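Local coordinates for protein isomaltodextranase (Arthrobacter globiformis, PDB 5AWO) that hydrolyses (1->6)-alpha-D-glucosidic linkages in polysaccharides, removing successive isomaltose units from the non-reducing ends of the chains, at residues M544-E549 against G578-D583; T517-V522 against A584-V589; S26-F31 against A551-V556; P15-P20 against P559-F564. All blocks are in the same frame, centred on the assembly; numbering follows the deposited sequence.

In the fold
All four contacts involve the C-terminal carbohydrate-binding module, a beta-sandwich. Contact 2 pairs two neighbouring strands of one sheet, and contact 4 adds the N-terminal segment to the same sheet, their centres about 19 Å apart. Contact 1 packs that sheet against the opposite one; its centre is about 10 Å from those of both contact 2 and contact 4. E549 O of contact 1 probably accepts a hydrogen bond from L588 N of contact 2. Contact 3 turns to the catalytic barrel: 26-31 meets the loop between strands 542-549 and 555-564, and the side chain of S29 lies about 3 Å from that of D262, probably the proton donor.

Contact 1: M544-E549 against G578-D583; sequences MTVTAE and GTITLD
A548 CB and the tip of I580 form the centre of this contact, which spans the interior of a beta-sandwich, the module's two sheets meeting face to face. The methyl of A548 lies 4.0 Å from L582 CD2 and 4.1 Å from I580 CD1. That same CD1 also lies 4.1 Å from V546 CG1, so it sits across both residues of the facing strand. I580 reaches this far because its chain is extended, with CG1 anti to the backbone N (chi1 -168°) and CD1 continuing outward; V546 crosses it at about a right angle. The axes of the two strand segments approach to 7.6 Å, and their directions differ by 19°; over so narrow a gap a small alanine suits the place where I580 and L582 converge. Further out, I530 and V589 pack on I580, Y528 on L582 and Y532 on V546, so more aliphatic and aromatic side chains pack around these branched groups. The backbone of A548 is bonded to V556, whose carbonyl also takes the hydroxyl of T581, while T581 N bonds D557. T581 O, by contrast, is buried without a polar partner, 3.9 Å from A548 CB.

Contact 2: T517-V522 against A584-V589; sequences TFAVQV and AGLNLV
The tight part of this pairing is the backbone ladder and the face bearing F518, V520, N587 and V589. V520 N to N587 O and N587 N to V520 O both measure 2.8 Å, and each donor lies nearly along the C=O axis it meets. V520 CG2 occupies the crowded position between its own N and carbonyl carbon, which sets it 3.6 Å from N587 CB and 3.9 Å from V589 CG2. N587 turns its amide back toward the turn that precedes its strand, where ND2 bonds D583 O. At the far end G585 N stands just 2.3 Å from V522 O (175° at the hydrogen), unusually short for an N-H...O bond, which suggests local strain or error in the model. The segments are neighbouring antiparallel strands of the module's beta-sandwich, 149° apart, and this face looks inward: F518 touches Y476, L603 and I606 of the opposite sheet. The other face is looser: L588 is buried, its CD1 on A519 CB, but A519, Q521 and L586 are partly exposed, with P401 against A519 and Q521. Here Q521 bends at chi2 (88°) and lays its amide over the backbone of G585, CD 3.4 Å from G585 C and NE2 3.2 Å from G585 CA. G585 combines positive phi with strongly negative psi, where a CB would jam against A584 O, so glycine is required. An alanine at Q521 would remove this amide lid and probably leave the G585 backbone more open to water. L586 CD1 rests 3.9 Å from the methyl of A519, where the small alanine leaves room for the leucine branch.

Contact 3: S26-F31 against A551-V556; sequences SRNSVF and ADRSTV
Charge and hydrogen bonding centre on R553, whose chain bends at chi3 and brings NH1 3.2 Å from N28 O, a weak bond, 132° at the hydrogen. E239 OE1 is the stronger partner, forming a salt bridge with NH1 and accepting from V30 N, so the two donors lie side by side. An alanine at R553 would remove both bonds of NH1 and would probably loosen this loop from N28 and E239. In the packing, N28 ND2 approaches R553 CD at 3.3 Å as the side chains run past each other in opposite directions, their flat ends 71° apart. V30 packs against A551, its CA 3.9 Å from A551 O. N28 has positive phi, a conformation asparagine tolerates well, and its OD1 takes R33. The contact joins the loop ahead of helix 30-34, beside the TIM barrel, to the loop before strand 555-564 of the carbohydrate-binding module. Among turns and caps, S29 is the N-cap of the helix, its OG weakly accepting from F31 N while also bonding D262, the probable proton donor. D552 OD1 closes an Asx turn, accepting from S554 N at 2.9 Å and, on its syn lone pair, from S554 OG at 2.7 Å.

Contact 4: P15-P20 against P559-F564; sequences PVTAAP and PVHVSF
The N-terminal segment runs roughly antiparallel to segment 559-564 of strand 555-564, their touching parts 139° apart, with A18 and V560 forming a non-hydrogen-bonded pair. Two backbone bonds hold it: H561 N lies 2.8 Å from T17 O, nearly along that C=O axis, and A19 N lies 3.0 Å from P559 O, approaching from 52° above the carbonyl plane. Among the side chains H561 dominates. The methyl of A19 sits over one face of its imidazole, a CH-pi contact with CB 3.3 Å from the ring centroid and only 14° off the normal; a methyl is small enough to sit flat over the ring. T17 OG1 stands at the ring edge, 3.5 Å from H561 CD2. D597 accepts a hydrogen bond from H561 ND1, which probably helps to hold the rotation of the ring and might favour its protonated form. Beyond the ring, V16 CB meets V560 CB at 4.0 Å, two beta-branched residues well suited to an extended chain. A water donates to H561 O at 2.8 Å and bonds S563 OG, with a weak link to P15 O. P559, preceded by a cis peptide bond, sets its CB 3.4 Å from A19 O. The short, weakly bonded strand 17-18 forms an outer edge of the six-stranded sheet of the sandwich, and on its other side strand 555-564 pairs with strand 542-549, where T545 touches both P559 and H561.

Contact 1: M544-E549 against G578-D583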
loop_
_atom_site.group_PDB
_atom_site.type_symbol
_atom_site.label_atom_id
_atom_site.label_comp_id
_atom_site.label_asym_id
_atom_site.label_seq_id
_atom_site.Cartn_x
_atom_site.Cartn_y
_atom_site.Cartn_z
ATOM N N MET A 544 -5.835 15.625 -22.699
ATOM C CA MET A 544 -5.529 15.181 -21.329
ATOM C C MET A 544 -4.478 16.082 -20.739
ATOM O O MET A 544 -3.638 16.625 -21.463
ATOM C CB MET A 544 -4.997 13.734 -21.325
ATOM C CG MET A 544 -5.980 12.732 -21.862
ATOM S SD MET A 544 -7.378 12.373 -20.783
ATOM C CE MET A 544 -8.750 12.199 -21.915
ATOM N N THR A 545 -4.513 16.231 -19.418
ATOM C CA THR A 545 -3.501 16.986 -18.708
ATOM C C THR A 545 -2.357 16.057 -18.306
ATOM O O THR A 545 -2.607 14.989 -17.727
ATOM C CB THR A 545 -4.113 17.667 -17.468
ATOM O OG1 THR A 545 -5.181 18.546 -17.882
ATOM C CG2 THR A 545 -3.061 18.429 -16.699
ATOM N N VAL A 546 -1.123 16.448 -18.627
ATOM C CA VAL A 546 0.073 15.634 -18.377
ATOM C C VAL A 546 1.054 16.413 -17.521
ATOM O O VAL A 546 1.372 17.571 -17.820
ATOM C CB VAL A 546 0.773 15.181 -19.676
ATOM C CG1 VAL A 546 2.054 14.398 -19.369
ATOM C CG2 VAL A 546 -0.168 14.345 -20.534
ATOM N N THR A 547 1.513 15.785 -16.436
ATOM C CA THR A 547 2.566 16.341 -15.616
ATOM C C THR A 547 3.713 15.352 -15.431
ATOM O O THR A 547 3.555 14.130 -15.619
ATOM C CB THR A 547 2.077 16.762 -14.212
ATOM O OG1 THR A 547 1.523 15.632 -13.496
ATOM C CG2 THR A 547 1.043 17.852 -14.285
ATOM N N ALA A 548 4.872 15.909 -15.096
ATOM C CA ALA A 548 5.969 15.164 -14.483
ATOM C C ALA A 548 6.346 15.826 -13.166
ATOM O O ALA A 548 6.364 17.064 -13.058
ATOM C CB ALA A 548 7.166 15.081 -15.420
ATOM N N GLU A 549 6.625 14.999 -12.142
ATOM C CA GLU A 549 6.914 15.453 -10.800
ATOM C C GLU A 549 7.993 14.579 -10.164
ATOM O O GLU A 549 8.156 13.389 -10.546
ATOM C CB GLU A 549 5.663 15.357 -9.912
ATOM C CG GLU A 549 4.546 16.313 -10.308
ATOM C CD GLU A 549 3.285 16.179 -9.465
ATOM O OE1 GLU A 549 3.197 15.229 -8.639
ATOM O OE2 GLU A 549 2.362 17.009 -9.614
ATOM N N GLY A 578 4.928 13.622 -28.164
ATOM C CA GLY A 578 5.196 14.754 -27.330
ATOM C C GLY A 578 6.617 14.835 -26.843
ATOM O O GLY A 578 7.467 14.008 -27.179
ATOM N N THR A 579 6.847 15.860 -26.045
ATOM C CA THR A 579 8.114 16.127 -25.419
ATOM C C THR A 579 7.817 16.400 -23.964
ATOM O O THR A 579 6.941 17.198 -23.638
ATOM C CB THR A 579 8.778 17.381 -26.030
ATOM O OG1 THR A 579 9.217 17.080 -27.349
ATOM C CG2 THR A 579 9.975 17.837 -25.198
ATOM N N ILE A 580 8.572 15.761 -23.087
ATOM C CA ILE A 580 8.373 15.922 -21.668
ATOM C C ILE A 580 9.735 16.162 -21.031
ATOM O O ILE A 580 10.712 15.504 -21.395
ATOM C CB ILE A 580 7.633 14.684 -21.098
ATOM C CG1 ILE A 580 7.138 14.950 -19.682
ATOM C CG2 ILE A 580 8.510 13.440 -21.164
ATOM C CD1 ILE A 580 6.160 13.896 -19.189
ATOM N N THR A 581 9.820 17.135 -20.136
ATOM C CA THR A 581 11.049 17.382 -19.406
ATOM C C THR A 581 11.069 16.442 -18.201
ATOM O O THR A 581 10.273 16.631 -17.284
ATOM C CB THR A 581 11.246 18.882 -19.024
ATOM O OG1 THR A 581 10.139 19.409 -18.264
ATOM C CG2 THR A 581 11.384 19.715 -20.301
ATOM N N LEU A 582 11.945 15.425 -18.257
ATOM C CA LEU A 582 12.188 14.472 -17.134
ATOM C C LEU A 582 13.560 14.727 -16.517
ATOM O O LEU A 582 14.513 15.103 -17.213
ATOM C CB LEU A 582 12.106 13.010 -17.606
ATOM C CG LEU A 582 10.871 12.579 -18.377
ATOM C CD1 LEU A 582 11.059 11.188 -18.949
ATOM C CD2 LEU A 582 9.619 12.659 -17.513
ATOM N N ASP A 583 13.669 14.540 -15.203
ATOM C CA ASP A 583 14.918 14.754 -14.486
ATOM C C ASP A 583 15.613 13.408 -14.305
ATOM O O ASP A 583 14.992 12.369 -14.509
ATOM C CB ASP A 583 14.681 15.472 -13.132
ATOM C CG ASP A 583 14.463 16.995 -13.273
ATOM O OD1 ASP A 583 14.674 17.528 -14.374
ATOM O OD2 ASP A 583 14.106 17.703 -12.269
#

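Contact 2: T517-V522 against A584-V589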
loop_
_atom_site.group_PDB
_atom_site.type_symbol
_atom_site.label_atom_id
_atom_site.label_comp_id
_atom_site.label_asym_id
_atom_site.label_seq_id
_atom_site.Cartn_x
_atom_site.Cartn_y
_atom_site.Cartn_z
ATOM N N THR A 517 -0.900 7.030 -13.402
ATOM C CA THR A 517 0.435 7.434 -12.987
ATOM C C THR A 517 1.454 6.352 -13.295
ATOM O O THR A 517 1.261 5.166 -12.951
ATOM C CB THR A 517 0.492 7.790 -11.482
ATOM O OG1 THR A 517 -0.382 8.908 -11.228
ATOM C CG2 THR A 517 1.876 8.105 -11.008
ATOM N N PHE A 518 2.546 6.781 -13.914
ATOM C CA PHE A 518 3.685 5.941 -14.282
ATOM C C PHE A 518 4.908 6.433 -13.539
ATOM O O PHE A 518 5.141 7.645 -13.427
ATOM C CB PHE A 518 4.000 6.040 -15.784
ATOM C CG PHE A 518 2.869 5.660 -16.683
ATOM C CD1 PHE A 518 2.716 4.353 -17.129
ATOM C CD2 PHE A 518 1.983 6.629 -17.143
ATOM C CE1 PHE A 518 1.699 4.002 -17.988
ATOM C CE2 PHE A 518 0.959 6.286 -17.994
ATOM C CZ PHE A 518 0.805 4.978 -18.425
ATOM N N ALA A 519 5.732 5.507 -13.055
ATOM C CA ALA A 519 7.030 5.851 -12.538
ATOM C C ALA A 519 8.061 5.582 -13.603
ATOM O O ALA A 519 8.102 4.510 -14.167
ATOM C CB ALA A 519 7.351 5.031 -11.303
ATOM N N VAL A 520 8.918 6.565 -13.857
ATOM C CA VAL A 520 9.920 6.436 -14.906
ATOM C C VAL A 520 11.269 6.887 -14.350
ATOM O O VAL A 520 11.348 7.856 -13.605
ATOM C CB VAL A 520 9.546 7.260 -16.175
ATOM C CG1 VAL A 520 8.139 6.955 -16.643
ATOM C CG2 VAL A 520 9.700 8.740 -15.936
ATOM N N GLN A 521 12.318 6.161 -14.721
ATOM C CA GLN A 521 13.681 6.467 -14.287
ATOM C C GLN A 521 14.491 6.859 -15.533
ATOM O O GLN A 521 14.459 6.143 -16.533
ATOM C CB GLN A 521 14.295 5.250 -13.588
ATOM C CG GLN A 521 15.539 5.529 -12.745
ATOM C CD GLN A 521 15.247 5.930 -11.304
ATOM O OE1 GLN A 521 14.104 5.909 -10.863
ATOM N NE2 GLN A 521 16.287 6.316 -10.571
ATOM N N VAL A 522 15.147 8.021 -15.474
ATOM C CA VAL A 522 16.044 8.494 -16.559
ATOM C C VAL A 522 17.391 8.959 -15.984
ATOM O O VAL A 522 17.490 9.266 -14.805
ATOM C CB VAL A 522 15.428 9.651 -17.398
ATOM C CG1 VAL A 522 14.271 9.154 -18.249
ATOM C CG2 VAL A 522 14.994 10.793 -16.514
ATOM N N ALA A 584 16.909 13.429 -13.988
ATOM C CA ALA A 584 17.664 12.206 -13.748
ATOM C C ALA A 584 16.997 11.466 -12.594
ATOM O O ALA A 584 16.657 12.074 -11.605
ATOM C CB ALA A 584 19.102 12.511 -13.361
ATOM N N GLY A 585 16.848 10.167 -12.739
ATOM C CA GLY A 585 16.315 9.344 -11.669
ATOM C C GLY A 585 14.816 9.296 -11.786
ATOM O O GLY A 585 14.294 9.241 -12.888
ATOM N N LEU A 586 14.140 9.335 -10.639
ATOM C CA LEU A 586 12.735 8.963 -10.557
ATOM C C LEU A 586 11.817 10.134 -10.868
ATOM O O LEU A 586 11.889 11.168 -10.216
ATOM C CB LEU A 586 12.404 8.442 -9.151
ATOM C CG LEU A 586 10.926 8.081 -8.898
ATOM C CD1 LEU A 586 10.424 6.938 -9.773
ATOM C CD2 LEU A 586 10.759 7.745 -7.422
ATOM N N ASN A 587 10.924 9.913 -11.823
ATOM C CA ASN A 587 9.877 10.868 -12.140
ATOM C C ASN A 587 8.544 10.152 -12.099
ATOM O O ASN A 587 8.449 8.997 -12.534
ATOM C CB ASN A 587 10.073 11.460 -13.555
ATOM C CG ASN A 587 11.369 12.230 -13.691
ATOM O OD1 ASN A 587 11.429 13.449 -13.426
ATOM N ND2 ASN A 587 12.427 11.515 -14.055
ATOM N N LEU A 588 7.517 10.843 -11.622
ATOM C CA LEU A 588 6.152 10.359 -11.743
ATOM C C LEU A 588 5.466 11.098 -12.878
ATOM O O LEU A 588 5.328 12.334 -12.810
ATOM C CB LEU A 588 5.379 10.552 -10.439
ATOM C CG LEU A 588 5.802 9.696 -9.233
ATOM C CD1 LEU A 588 5.820 8.215 -9.593
ATOM C CD2 LEU A 588 7.138 10.098 -8.637
ATOM N N VAL A 589 5.078 10.369 -13.909
ATOM C CA VAL A 589 4.405 10.952 -15.067
ATOM C C VAL A 589 2.950 10.569 -14.938
ATOM O O VAL A 589 2.602 9.378 -15.000
ATOM C CB VAL A 589 5.019 10.454 -16.395
ATOM C CG1 VAL A 589 4.260 11.023 -17.586
ATOM C CG2 VAL A 589 6.488 10.850 -16.480
#

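Contact 3: S26-F31 against A551-V556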
loop_
_atom_site.group_PDB
_atom_site.type_symbol
_atom_site.label_atom_id
_atom_site.label_comp_id
_atom_site.label_asym_id
_atom_site.label_seq_id
_atom_site.Cartn_x
_atom_site.Cartn_y
_atom_site.Cartn_z
ATOM N N SER A 26 -6.413 11.210 -3.355
ATOM C CA SER A 26 -5.542 10.406 -2.498
ATOM C C SER A 26 -4.593 11.275 -1.704
ATOM O O SER A 26 -4.305 12.418 -2.090
ATOM C CB SER A 26 -4.758 9.401 -3.339
ATOM O OG SER A 26 -3.719 10.027 -4.084
ATOM N N ARG A 27 -4.115 10.756 -0.582
ATOM C CA ARG A 27 -3.123 11.451 0.225
ATOM C C ARG A 27 -1.861 11.739 -0.556
ATOM O O ARG A 27 -1.217 12.770 -0.345
ATOM C CB ARG A 27 -2.804 10.627 1.479
ATOM C CG ARG A 27 -1.573 11.049 2.261
ATOM C CD ARG A 27 -1.484 10.263 3.560
ATOM N NE ARG A 27 -0.135 9.973 3.984
ATOM C CZ ARG A 27 0.612 10.709 4.798
ATOM N NH1 ARG A 27 1.810 10.314 5.114
ATOM N NH2 ARG A 27 0.160 11.875 5.295
ATOM N N ASN A 28 -1.472 10.825 -1.445
ATOM C CA ASN A 28 -0.428 11.121 -2.431
ATOM C C ASN A 28 0.881 11.535 -1.795
ATOM O O ASN A 28 1.564 12.490 -2.258
ATOM C CB ASN A 28 -0.983 12.240 -3.358
ATOM C CG ASN A 28 -0.119 12.529 -4.558
ATOM O OD1 ASN A 28 0.422 11.645 -5.229
ATOM N ND2 ASN A 28 -0.013 13.822 -4.872
ATOM N N SER A 29 1.274 10.828 -0.741
ATOM C CA SER A 29 2.479 11.161 0.004
ATOM C C SER A 29 3.748 10.618 -0.674
ATOM O O SER A 29 3.698 9.764 -1.541
ATOM C CB SER A 29 2.411 10.605 1.413
ATOM O OG SER A 29 2.843 9.236 1.415
ATOM N N VAL A 30 4.903 11.099 -0.203
ATOM C CA VAL A 30 6.176 10.608 -0.667
ATOM C C VAL A 30 6.290 9.086 -0.457
ATOM O O VAL A 30 6.976 8.401 -1.214
ATOM C CB VAL A 30 7.332 11.384 0.025
ATOM C CG1 VAL A 30 7.330 11.222 1.535
ATOM C CG2 VAL A 30 8.673 11.048 -0.592
ATOM N N PHE A 31 5.630 8.559 0.576
ATOM C CA PHE A 31 5.702 7.116 0.820
ATOM C C PHE A 31 5.073 6.305 -0.303
ATOM O O PHE A 31 5.711 5.378 -0.840
ATOM C CB PHE A 31 5.036 6.767 2.142
ATOM C CG PHE A 31 5.779 7.294 3.329
ATOM C CD1 PHE A 31 6.893 6.636 3.837
ATOM C CD2 PHE A 31 5.355 8.458 3.945
ATOM C CE1 PHE A 31 7.581 7.149 4.920
ATOM C CE2 PHE A 31 6.030 8.958 5.029
ATOM C CZ PHE A 31 7.139 8.308 5.518
ATOM N N ALA A 551 9.322 12.649 -6.655
ATOM C CA ALA A 551 8.581 11.846 -5.659
ATOM C C ALA A 551 7.909 12.716 -4.602
ATOM O O ALA A 551 6.817 12.380 -4.130
ATOM C CB ALA A 551 9.483 10.815 -5.022
ATOM N N ASP A 552 8.507 13.869 -4.277
ATOM C CA ASP A 552 7.917 14.801 -3.294
ATOM C C ASP A 552 6.815 15.721 -3.852
ATOM O O ASP A 552 6.351 16.629 -3.149
ATOM C CB ASP A 552 9.013 15.617 -2.572
ATOM C CG ASP A 552 9.491 16.810 -3.364
ATOM O OD1 ASP A 552 9.227 16.876 -4.580
ATOM O OD2 ASP A 552 10.124 17.686 -2.699
ATOM N N ARG A 553 6.408 15.464 -5.091
ATOM C CA ARG A 553 5.338 16.179 -5.823
ATOM C C ARG A 553 5.817 17.457 -6.524
ATOM O O ARG A 553 5.036 18.031 -7.272
ATOM C CB ARG A 553 4.097 16.507 -4.967
ATOM C CG ARG A 553 3.366 15.278 -4.426
ATOM C CD ARG A 553 2.286 15.706 -3.452
ATOM N NE ARG A 553 2.888 16.407 -2.336
ATOM C CZ ARG A 553 3.671 15.839 -1.422
ATOM N NH1 ARG A 553 3.937 14.530 -1.457
ATOM N NH2 ARG A 553 4.177 16.593 -0.448
ATOM N N SER A 554 7.069 17.835 -6.333
ATOM C CA SER A 554 7.609 19.049 -6.996
ATOM C C SER A 554 7.441 18.913 -8.502
ATOM O O SER A 554 7.797 17.905 -9.106
ATOM C CB SER A 554 9.089 19.224 -6.671
ATOM O OG SER A 554 9.336 19.437 -5.267
ATOM N N THR A 555 6.924 19.958 -9.155
ATOM C CA THR A 555 6.673 19.916 -10.582
ATOM C C THR A 555 7.967 19.954 -11.455
ATOM O O THR A 555 8.808 20.833 -11.259
ATOM C CB THR A 555 5.714 21.071 -10.942
ATOM O OG1 THR A 555 4.460 20.863 -10.268
ATOM C CG2 THR A 555 5.470 21.133 -12.398
ATOM N N VAL A 556 8.119 18.983 -12.360
ATOM C CA VAL A 556 9.230 18.877 -13.347
ATOM C C VAL A 556 8.745 19.391 -14.710
ATOM O O VAL A 556 9.506 20.030 -15.464
ATOM C CB VAL A 556 9.722 17.394 -13.547
ATOM C CG1 VAL A 556 10.835 17.284 -14.593
ATOM C CG2 VAL A 556 10.238 16.812 -12.251
#

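Contact 4: P15-P20 against P559-F564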
loop_
_atom_site.group_PDB
_atom_site.type_symbol
_atom_site.label_atom_id
_atom_site.label_comp_id
_atom_site.label_asym_id
_atom_site.label_seq_id
_atom_site.Cartn_x
_atom_site.Cartn_y
_atom_site.Cartn_z
ATOM N N PRO A 15 0.141 22.450 -30.705
ATOM C CA PRO A 15 1.058 22.689 -29.589
ATOM C C PRO A 15 0.359 22.580 -28.238
ATOM O O PRO A 15 -0.836 22.859 -28.140
ATOM C CB PRO A 15 1.543 24.124 -29.830
ATOM C CG PRO A 15 1.345 24.359 -31.290
ATOM C CD PRO A 15 0.117 23.576 -31.654
ATOM N N VAL A 16 1.094 22.168 -27.210
ATOM C CA VAL A 16 0.507 22.024 -25.880
ATOM C C VAL A 16 0.256 23.400 -25.262
ATOM O O VAL A 16 0.919 24.376 -25.608
ATOM C CB VAL A 16 1.367 21.141 -24.938
ATOM C CG1 VAL A 16 1.606 19.773 -25.563
ATOM C CG2 VAL A 16 2.686 21.820 -24.580
ATOM N N THR A 17 -0.718 23.457 -24.358
ATOM C CA THR A 17 -1.106 24.681 -23.668
ATOM C C THR A 17 -1.092 24.427 -22.166
ATOM O O THR A 17 -1.194 23.275 -21.728
ATOM C CB THR A 17 -2.515 25.139 -24.088
ATOM O OG1 THR A 17 -3.445 24.057 -23.954
ATOM C CG2 THR A 17 -2.521 25.607 -25.550
ATOM N N ALA A 18 -0.955 25.493 -21.383
ATOM C CA ALA A 18 -0.943 25.390 -19.932
ATOM C C ALA A 18 -2.288 24.859 -19.447
ATOM O O ALA A 18 -3.334 25.173 -20.011
ATOM C CB ALA A 18 -0.634 26.743 -19.295
ATOM N N ALA A 19 -2.248 24.031 -18.404
ATOM C CA ALA A 19 -3.457 23.449 -17.838
ATOM C C ALA A 19 -3.442 23.634 -16.330
ATOM O O ALA A 19 -2.377 23.694 -15.728
ATOM C CB ALA A 19 -3.541 21.967 -18.184
ATOM N N PRO A 20 -4.623 23.713 -15.710
ATOM C CA PRO A 20 -4.652 23.700 -14.255
ATOM C C PRO A 20 -4.321 22.304 -13.693
ATOM O O PRO A 20 -4.380 21.322 -14.437
ATOM C CB PRO A 20 -6.086 24.088 -13.908
ATOM C CG PRO A 20 -6.884 23.898 -15.148
ATOM C CD PRO A 20 -5.966 23.671 -16.307
ATOM N N PRO A 559 1.586 21.402 -15.558
ATOM C CA PRO A 559 0.585 20.658 -16.305
ATOM C C PRO A 559 0.356 21.300 -17.663
ATOM O O PRO A 559 0.311 22.533 -17.759
ATOM C CB PRO A 559 -0.679 20.758 -15.437
ATOM C CG PRO A 559 -0.254 21.316 -14.133
ATOM C CD PRO A 559 1.016 22.075 -14.386
ATOM N N VAL A 560 0.250 20.473 -18.688
ATOM C CA VAL A 560 -0.114 20.929 -20.022
ATOM C C VAL A 560 -1.189 20.030 -20.609
ATOM O O VAL A 560 -1.246 18.830 -20.322
ATOM C CB VAL A 560 1.095 20.993 -20.989
ATOM C CG1 VAL A 560 2.104 22.035 -20.521
ATOM C CG2 VAL A 560 1.750 19.626 -21.167
ATOM N N HIS A 561 -2.044 20.619 -21.433
ATOM C CA HIS A 561 -3.004 19.858 -22.207
ATOM C C HIS A 561 -2.265 19.285 -23.394
ATOM O O HIS A 561 -1.672 20.032 -24.181
ATOM C CB HIS A 561 -4.150 20.741 -22.709
ATOM C CG HIS A 561 -4.976 21.352 -21.620
ATOM N ND1 HIS A 561 -5.789 20.606 -20.797
ATOM C CD2 HIS A 561 -5.132 22.642 -21.234
ATOM C CE1 HIS A 561 -6.396 21.405 -19.938
ATOM N NE2 HIS A 561 -6.020 22.649 -20.188
ATOM N N VAL A 562 -2.280 17.961 -23.510
ATOM C CA VAL A 562 -1.764 17.256 -24.667
ATOM C C VAL A 562 -2.970 16.853 -25.507
ATOM O O VAL A 562 -3.994 16.435 -24.963
ATOM C CB VAL A 562 -0.935 16.021 -24.239
ATOM C CG1 VAL A 562 -0.495 15.221 -25.453
ATOM C CG2 VAL A 562 0.262 16.459 -23.416
ATOM N N SER A 563 -2.888 17.028 -26.825
ATOM C CA SER A 563 -4.043 16.815 -27.682
ATOM C C SER A 563 -4.008 15.457 -28.346
ATOM O O SER A 563 -2.935 14.962 -28.692
ATOM C CB SER A 563 -4.130 17.928 -28.746
ATOM O OG SER A 563 -4.255 19.189 -28.116
ATOM N N PHE A 564 -5.191 14.879 -28.528
ATOM C CA PHE A 564 -5.382 13.523 -29.024
ATOM C C PHE A 564 -6.447 13.515 -30.138
ATOM O O PHE A 564 -7.638 13.604 -29.859
ATOM C CB PHE A 564 -5.816 12.603 -27.868
ATOM C CG PHE A 564 -4.767 12.435 -26.802
ATOM C CD1 PHE A 564 -4.660 13.340 -25.755
ATOM C CD2 PHE A 564 -3.887 11.361 -26.837
ATOM C CE1 PHE A 564 -3.692 13.188 -24.770
ATOM C CE2 PHE A 564 -2.916 11.211 -25.854
ATOM C CZ PHE A 564 -2.816 12.120 -24.823
HETATM O O HOH W 1 -2.823 20.653 -26.654
#